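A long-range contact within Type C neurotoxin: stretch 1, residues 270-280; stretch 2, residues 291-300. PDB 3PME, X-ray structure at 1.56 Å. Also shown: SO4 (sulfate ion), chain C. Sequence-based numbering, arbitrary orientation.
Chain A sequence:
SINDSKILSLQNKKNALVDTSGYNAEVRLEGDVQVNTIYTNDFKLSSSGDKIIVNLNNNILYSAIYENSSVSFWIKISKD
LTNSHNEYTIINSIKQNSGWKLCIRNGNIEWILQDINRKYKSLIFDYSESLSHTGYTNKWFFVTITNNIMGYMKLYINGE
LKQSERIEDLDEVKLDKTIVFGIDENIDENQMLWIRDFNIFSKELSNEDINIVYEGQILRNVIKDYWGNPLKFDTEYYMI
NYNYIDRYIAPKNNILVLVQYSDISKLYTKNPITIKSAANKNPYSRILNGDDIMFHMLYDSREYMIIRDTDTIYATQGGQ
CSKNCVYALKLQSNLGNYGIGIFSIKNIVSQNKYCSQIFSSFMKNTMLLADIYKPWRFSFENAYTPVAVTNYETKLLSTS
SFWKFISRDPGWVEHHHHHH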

ATOM      1  N   LYS A 270     -13.131  13.816   8.490  1.00 19.52           N
ATOM      2  CA  LYS A 270     -13.674  13.944   9.846  1.00 21.62           C
ATOM      3  C   LYS A 270     -14.048  12.584  10.427  1.00 20.47           C
ATOM      4  O   LYS A 270     -14.251  11.608   9.688  1.00 18.82           O
ATOM      5  CB  LYS A 270     -14.944  14.809   9.823  1.00 25.64           C
ATOM      6  CG  LYS A 270     -14.747  16.226   9.347  1.00 32.54           C
ATOM      7  CD  LYS A 270     -16.062  16.985   9.397  1.00 31.73           C
ATOM      8  CE  LYS A 270     -16.801  16.670  10.675  1.00 33.75           C
ATOM      9  NZ  LYS A 270     -17.737  17.766  11.057  1.00 41.60           N
ATOM     10  N   ASN A 271     -14.196  12.546  11.753  1.00 20.56           N
ATOM     11  CA  ASN A 271     -14.661  11.354  12.461  1.00 19.33           C
ATOM     12  C   ASN A 271     -13.891  10.070  12.139  1.00 17.13           C
ATOM     13  O   ASN A 271     -14.486   9.065  11.765  1.00 19.64           O
ATOM     14  CB  ASN A 271     -16.158  11.117  12.217  1.00 18.33           C
ATOM     15  CG  ASN A 271     -17.007  12.327  12.564  1.00 18.80           C
ATOM     16  OD1 ASN A 271     -16.647  13.133  13.426  1.00 22.91           O
ATOM     17  ND2 ASN A 271     -18.153  12.449  11.907  1.00 19.74           N
ATOM     18  N   PRO A 272     -12.573  10.081  12.324  1.00 16.22           N
ATOM     19  CA  PRO A 272     -11.850   8.825  12.154  1.00 18.39           C
ATOM     20  C   PRO A 272     -12.326   7.788  13.151  1.00 18.64           C
ATOM     21  O   PRO A 272     -12.785   8.128  14.255  1.00 20.52           O
ATOM     22  CB  PRO A 272     -10.392   9.215  12.431  1.00 19.06           C
ATOM     23  CG  PRO A 272     -10.502  10.414  13.334  1.00 20.47           C
ATOM     24  CD  PRO A 272     -11.710  11.159  12.835  1.00 19.00           C
ATOM     25  N   ILE A 273     -12.266   6.531  12.744  1.00 17.76           N
ATOM     26  CA  ILE A 273     -12.537   5.417  13.639  1.00 18.41           C
ATOM     27  C   ILE A 273     -11.240   4.779  14.144  1.00 18.47           C
ATOM     28  O   ILE A 273     -10.150   5.057  13.632  1.00 18.95           O
ATOM     29  CB  ILE A 273     -13.459   4.369  12.966  1.00 18.32           C
ATOM     30  CG1 ILE A 273     -12.875   3.855  11.636  1.00 19.39           C
ATOM     31  CG2 ILE A 273     -14.843   4.974  12.734  1.00 18.80           C
ATOM     32  CD1 ILE A 273     -11.728   2.863  11.811  1.00 18.55           C
ATOM     33  N   THR A 274     -11.347   3.953  15.179  1.00 16.38           N
ATOM     34  CA  THR A 274     -10.265   3.049  15.537  1.00 17.51           C
ATOM     35  C   THR A 274     -10.820   1.631  15.539  1.00 18.93           C
ATOM     36  O   THR A 274     -12.024   1.426  15.661  1.00 19.63           O
ATOM     37  CB  THR A 274      -9.644   3.361  16.883  1.00 19.26           C
ATOM     38  OG1 THR A 274     -10.657   3.272  17.890  1.00 18.99           O
ATOM     39  CG2 THR A 274      -9.054   4.766  16.885  1.00 18.40           C
ATOM     40  N   ILE A 275      -9.942   0.654  15.345  1.00 18.10           N
ATOM     41  CA  ILE A 275     -10.364  -0.738  15.290  1.00 16.32           C
ATOM     42  C   ILE A 275      -9.866  -1.444  16.537  1.00 18.98           C
ATOM     43  O   ILE A 275      -8.700  -1.286  16.931  1.00 20.25           O
ATOM     44  CB  ILE A 275      -9.831  -1.443  14.016  1.00 18.21           C
ATOM     45  CG1 ILE A 275     -10.218  -0.644  12.771  1.00 19.45           C
ATOM     46  CG2 ILE A 275     -10.370  -2.870  13.930  1.00 18.15           C
ATOM     47  CD1 ILE A 275      -9.561  -1.153  11.487  1.00 18.76           C
ATOM     48  N   LYS A 276     -10.759  -2.192  17.173  1.00 18.49           N
ATOM     49  CA  LYS A 276     -10.433  -2.903  18.399  1.00 18.37           C
ATOM     50  C   LYS A 276     -10.521  -4.407  18.180  1.00 17.71           C
ATOM     51  O   LYS A 276     -11.325  -4.884  17.388  1.00 20.00           O
ATOM     52  CB  LYS A 276     -11.392  -2.493  19.524  1.00 20.79           C
ATOM     53  CG  LYS A 276     -11.430  -0.999  19.813  1.00 24.33           C
ATOM     54  CD  LYS A 276     -10.149  -0.568  20.471  1.00 28.81           C
ATOM     55  CE  LYS A 276     -10.208   0.867  20.945  1.00 33.00           C
ATOM     56  NZ  LYS A 276      -8.922   1.229  21.596  1.00 30.86           N
ATOM     57  N   SER A 277      -9.673  -5.158  18.874  1.00 19.71           N
ATOM     58  CA  SER A 277      -9.673  -6.608  18.737  1.00 19.63           C
ATOM     59  C   SER A 277     -10.732  -7.248  19.623  1.00 23.29           C
ATOM     60  O   SER A 277     -10.799  -6.958  20.817  1.00 24.41           O
ATOM     61  CB  SER A 277      -8.304  -7.172  19.105  1.00 22.12           C
ATOM     62  OG  SER A 277      -8.324  -8.585  19.017  1.00 24.88           O
ATOM     63  N   ALA A 278     -11.551  -8.117  19.038  1.00 20.88           N
ATOM     64  CA  ALA A 278     -12.551  -8.852  19.811  1.00 23.52           C
ATOM     65  C   ALA A 278     -11.932 -10.081  20.465  1.00 28.82           C
ATOM     66  O   ALA A 278     -12.605 -10.809  21.200  1.00 32.12           O
ATOM     67  CB  ALA A 278     -13.712  -9.256  18.928  1.00 23.55           C
ATOM     68  N   ALA A 279     -10.645 -10.291  20.211  1.00 25.44           N
ATOM     69  CA  ALA A 279      -9.941 -11.476  20.688  1.00 30.05           C
ATOM     70  C   ALA A 279      -8.766 -11.103  21.585  1.00 33.27           C
ATOM     71  O   ALA A 279      -7.864 -11.910  21.815  1.00 41.35           O
ATOM     72  CB  ALA A 279      -9.470 -12.325  19.502  1.00 33.27           C
ATOM     73  N   ASN A 280      -8.772  -9.864  22.060  1.00 34.81           N
ATOM     74  CA  ASN A 280      -7.799  -9.378  23.033  1.00 39.26           C
ATOM     75  C   ASN A 280      -6.353  -9.204  22.546  1.00 40.76           C
ATOM     76  O   ASN A 280      -5.417  -9.268  23.342  1.00 39.50           O
ATOM     77  CB  ASN A 280      -7.828 -10.251  24.291  1.00 45.51           C
ATOM     78  CG  ASN A 280      -7.213  -9.559  25.484  1.00 49.07           C
ATOM     79  OD1 ASN A 280      -6.644 -10.202  26.366  1.00 56.29           O
ATOM     80  ND2 ASN A 280      -7.314  -8.232  25.513  1.00 47.53           N
TER
HETATM   81  S   SO4 C   2     -20.810  15.614  11.772  0.50 25.53           S
HETATM   82  O1  SO4 C   2     -21.063  15.813  10.344  0.50 25.86           O
HETATM   83  O2  SO4 C   2     -19.811  14.582  11.988  0.50 22.42           O
HETATM   84  O3  SO4 C   2     -20.323  16.870  12.336  0.50 34.01           O
HETATM   85  O4  SO4 C   2     -22.050  15.221  12.441  0.50 29.67           O
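Stretch 2 291-300: DDIMFHMLYD

Stretch 2 lies beside stretch 1 as an antiparallel neighbour in a β-sheet. The paired parts of both segments are extended, and their strand axes approach to 4.5 Å with an angle of 146° between the N-to-C directions, so the pair is antiparallel with a marked twist. Residue numbers therefore fall along stretch 2 as they rise along stretch 1, and together the two bury 750 Å².

At the start of stretch 1 the backbones are splayed; waters bridge the wider gap between them, and a sulfate ion is held at the side-chain ends beside it. Lys-270 makes no contact with stretch 2, but its NZ donates a hydrogen bond to sulfate O3 (3.0 Å). Asn-271, with positive phi and psi (52°/56°), points its CB toward stretch 2; its ND2 donates to sulfate O2 (2.7 Å), while Tyr-299 OH donates to sulfate O4 (2.9 Å), so the sulfate, probably from the crystallisation liquor, is bound by both stretches. Asn-271 OD1 also lies at the edge of the Tyr-299 ring, 3.8 Å from Tyr-299 CD1. At Pro-272 the link is through solvent: one water donates to Pro-272 O (2.7 Å from the water oxygen) and accepts from Leu-298 N (3.0 Å).

Ile-273 places its CG2 3.9 Å from Met-297 CE and its CD1 at the edge of the Phe-295 ring, 4.3 Å from Phe-295 CD1. Direct pairing takes over from Thr-274, on the other face of the sheet. Its N donates to His-296 O (3.0 Å), and His-296 N returns a bond to Thr-274 O (2.8 Å). Ile-275 is on the same face as Ile-273, with Ile-275 CG2 3.6 Å from Ile-293 CB and Ile-275 CG1 4.1 Å from Phe-295 CD1. Its CA stands 4.7 Å from Phe-295 CA, the close spacing of a non-hydrogen-bonded pair.

Lys-276 repeats the two-bond pattern with Met-294: Lys-276 N to Met-294 O and Met-294 N to Lys-276 O are both 2.8 Å. On the face shared with Thr-274, the Lys-276 side chain, m at chi1 and chi2, lays CG over the His-296 ring, 3.8 Å from the ring centroid and nearly on its normal. Ser-277 returns to the Ile-275 face opposite Ile-293, their CA atoms 4.7 Å apart, and a water bridges Ser-277 OG (2.7 Å) and Asp-292 O (2.8 Å).

The last backbone hydrogen bond is from Ala-278 N to Asp-292 O (2.9 Å), just past the final bridge; Ala-278 CB lies 4.4 Å from Met-294 CE. Beyond it the chain turns away, and Asn-280 is out of reach.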

ATOM      1  N   ASP A 291      -9.549 -11.684  11.263  1.00 20.45           N
ATOM      2  CA  ASP A 291      -9.649 -11.233  12.656  1.00 20.91           C
ATOM      3  C   ASP A 291     -11.055 -10.725  12.971  1.00 20.01           C
ATOM      4  O   ASP A 291     -11.699 -10.097  12.119  1.00 20.43           O
ATOM      5  CB  ASP A 291      -8.631 -10.123  12.954  1.00 19.24           C
ATOM      6  CG  ASP A 291      -7.257 -10.652  13.344  1.00 19.62           C
ATOM      7  OD1 ASP A 291      -7.118 -11.883  13.528  1.00 25.25           O
ATOM      8  OD2 ASP A 291      -6.324  -9.828  13.488  1.00 22.50           O
ATOM      9  N   ASP A 292     -11.517 -10.993  14.197  1.00 20.44           N
ATOM     10  CA  ASP A 292     -12.778 -10.454  14.710  1.00 20.27           C
ATOM     11  C   ASP A 292     -12.482  -9.109  15.366  1.00 18.77           C
ATOM     12  O   ASP A 292     -11.624  -9.009  16.246  1.00 19.83           O
ATOM     13  CB  ASP A 292     -13.392 -11.384  15.766  1.00 23.08           C
ATOM     14  CG  ASP A 292     -14.278 -12.472  15.164  1.00 32.74           C
ATOM     15  OD1 ASP A 292     -14.318 -12.624  13.924  1.00 32.17           O
ATOM     16  OD2 ASP A 292     -14.957 -13.176  15.939  1.00 37.91           O
ATOM     17  N   ILE A 293     -13.222  -8.086  14.957  1.00 18.76           N
ATOM     18  CA  ILE A 293     -12.899  -6.714  15.318  1.00 18.29           C
ATOM     19  C   ILE A 293     -14.154  -5.931  15.698  1.00 17.90           C
ATOM     20  O   ILE A 293     -15.276  -6.357  15.412  1.00 18.53           O
ATOM     21  CB  ILE A 293     -12.208  -5.991  14.149  1.00 17.54           C
ATOM     22  CG1 ILE A 293     -13.171  -5.859  12.969  1.00 20.13           C
ATOM     23  CG2 ILE A 293     -10.982  -6.761  13.728  1.00 19.00           C
ATOM     24  CD1 ILE A 293     -12.620  -5.016  11.813  1.00 20.82           C
ATOM     25  N   MET A 294     -13.945  -4.803  16.371  1.00 18.30           N
ATOM     26  CA  MET A 294     -15.007  -3.844  16.626  1.00 16.79           C
ATOM     27  C   MET A 294     -14.513  -2.484  16.150  1.00 18.93           C
ATOM     28  O   MET A 294     -13.314  -2.251  16.084  1.00 18.66           O
ATOM     29  CB  MET A 294     -15.337  -3.807  18.118  1.00 18.77           C
ATOM     30  CG  MET A 294     -15.878  -5.137  18.605  1.00 19.13           C
ATOM     31  SD  MET A 294     -15.902  -5.285  20.391  1.00 26.97           S
ATOM     32  CE  MET A 294     -14.146  -5.302  20.772  1.00 28.70           C
ATOM     33  N   PHE A 295     -15.438  -1.592  15.807  1.00 16.69           N
ATOM     34  CA  PHE A 295     -15.075  -0.240  15.391  1.00 17.52           C
ATOM     35  C   PHE A 295     -15.502   0.745  16.457  1.00 17.40           C
ATOM     36  O   PHE A 295     -16.659   0.716  16.882  1.00 18.14           O
ATOM     37  CB  PHE A 295     -15.789   0.129  14.080  1.00 17.88           C
ATOM     38  CG  PHE A 295     -15.434  -0.754  12.921  1.00 19.21           C
ATOM     39  CD1 PHE A 295     -14.288  -0.517  12.178  1.00 18.10           C
ATOM     40  CD2 PHE A 295     -16.252  -1.817  12.568  1.00 19.06           C
ATOM     41  CE1 PHE A 295     -13.954  -1.335  11.111  1.00 18.88           C
ATOM     42  CE2 PHE A 295     -15.930  -2.642  11.492  1.00 18.72           C
ATOM     43  CZ  PHE A 295     -14.782  -2.393  10.754  1.00 18.20           C
ATOM     44  N   HIS A 296     -14.583   1.595  16.904  1.00 18.29           N
ATOM     45  CA  HIS A 296     -14.943   2.668  17.829  1.00 16.81           C
ATOM     46  C   HIS A 296     -14.871   4.013  17.129  1.00 17.58           C
ATOM     47  O   HIS A 296     -14.125   4.189  16.165  1.00 17.53           O
ATOM     48  CB  HIS A 296     -14.037   2.673  19.062  1.00 18.83           C
ATOM     49  CG  HIS A 296     -14.362   1.592  20.045  1.00 18.74           C
ATOM     50  ND1 HIS A 296     -13.976   1.650  21.368  1.00 21.41           N
ATOM     51  CD2 HIS A 296     -15.068   0.445  19.907  1.00 19.79           C
ATOM     52  CE1 HIS A 296     -14.401   0.568  21.994  1.00 22.57           C
ATOM     53  NE2 HIS A 296     -15.072  -0.177  21.137  1.00 20.84           N
ATOM     54  N   MET A 297     -15.666   4.963  17.596  1.00 16.76           N
ATOM     55  CA  MET A 297     -15.599   6.331  17.105  1.00 17.21           C
ATOM     56  C   MET A 297     -15.744   7.276  18.289  1.00 18.81           C
ATOM     57  O   MET A 297     -16.685   7.148  19.069  1.00 19.81           O
ATOM     58  CB  MET A 297     -16.695   6.628  16.080  1.00 19.20           C
ATOM     59  CG  MET A 297     -16.601   8.044  15.500  1.00 20.08           C
ATOM     60  SD  MET A 297     -17.998   8.532  14.455  1.00 19.93           S
ATOM     61  CE  MET A 297     -17.646   7.610  12.950  1.00 20.40           C
ATOM     62  N   LEU A 298     -14.796   8.192  18.430  1.00 18.39           N
ATOM     63  CA  LEU A 298     -14.907   9.278  19.404  1.00 18.47           C
ATOM     64  C   LEU A 298     -15.662  10.383  18.681  1.00 19.19           C
ATOM     65  O   LEU A 298     -15.221  10.880  17.621  1.00 20.99           O
ATOM     66  CB  LEU A 298     -13.522   9.753  19.827  1.00 20.40           C
ATOM     67  CG  LEU A 298     -13.462  10.854  20.893  1.00 20.23           C
ATOM     68  CD1 LEU A 298     -14.211  10.466  22.172  1.00 20.84           C
ATOM     69  CD2 LEU A 298     -12.003  11.160  21.193  1.00 20.67           C
ATOM     70  N   TYR A 299     -16.827  10.730  19.212  1.00 18.61           N
ATOM     71  CA  TYR A 299     -17.703  11.708  18.579  1.00 18.30           C
ATOM     72  C   TYR A 299     -18.289  12.635  19.643  1.00 21.11           C
ATOM     73  O   TYR A 299     -18.902  12.163  20.596  1.00 20.57           O
ATOM     74  CB  TYR A 299     -18.828  10.992  17.822  1.00 20.06           C
ATOM     75  CG  TYR A 299     -19.760  11.942  17.124  1.00 20.36           C
ATOM     76  CD1 TYR A 299     -19.459  12.431  15.858  1.00 23.03           C
ATOM     77  CD2 TYR A 299     -20.948  12.349  17.728  1.00 22.49           C
ATOM     78  CE1 TYR A 299     -20.306  13.314  15.217  1.00 24.01           C
ATOM     79  CE2 TYR A 299     -21.794  13.228  17.099  1.00 22.70           C
ATOM     80  CZ  TYR A 299     -21.472  13.708  15.848  1.00 24.51           C
ATOM     81  OH  TYR A 299     -22.326  14.584  15.220  1.00 30.13           O
ATOM     82  N   ASP A 300     -18.092  13.940  19.461  1.00 21.58           N
ATOM     83  CA  ASP A 300     -18.551  14.951  20.420  1.00 22.77           C
ATOM     84  C   ASP A 300     -18.172  14.561  21.851  1.00 23.25           C
ATOM     85  O   ASP A 300     -19.001  14.585  22.769  1.00 24.60           O
ATOM     86  CB  ASP A 300     -20.060  15.168  20.297  1.00 24.55           C
ATOM     87  CG  ASP A 300     -20.507  16.479  20.915  1.00 31.93           C
ATOM     88  OD1 ASP A 300     -19.641  17.345  21.164  1.00 33.98           O
ATOM     89  OD2 ASP A 300     -21.720  16.636  21.151  1.00 37.64           O
TER
HETATM   90  O   HOH W   1     -15.378  13.079  15.832  1.00 27.37           O
HETATM   91  O   HOH W   2     -12.301   7.776  16.911  1.00 19.61           O
HETATM   92  O   HOH W   3     -13.593  10.487  15.506  1.00 21.58           O
HETATM   93  O   HOH W   4      -8.980  -9.765  16.731  1.00 22.95           O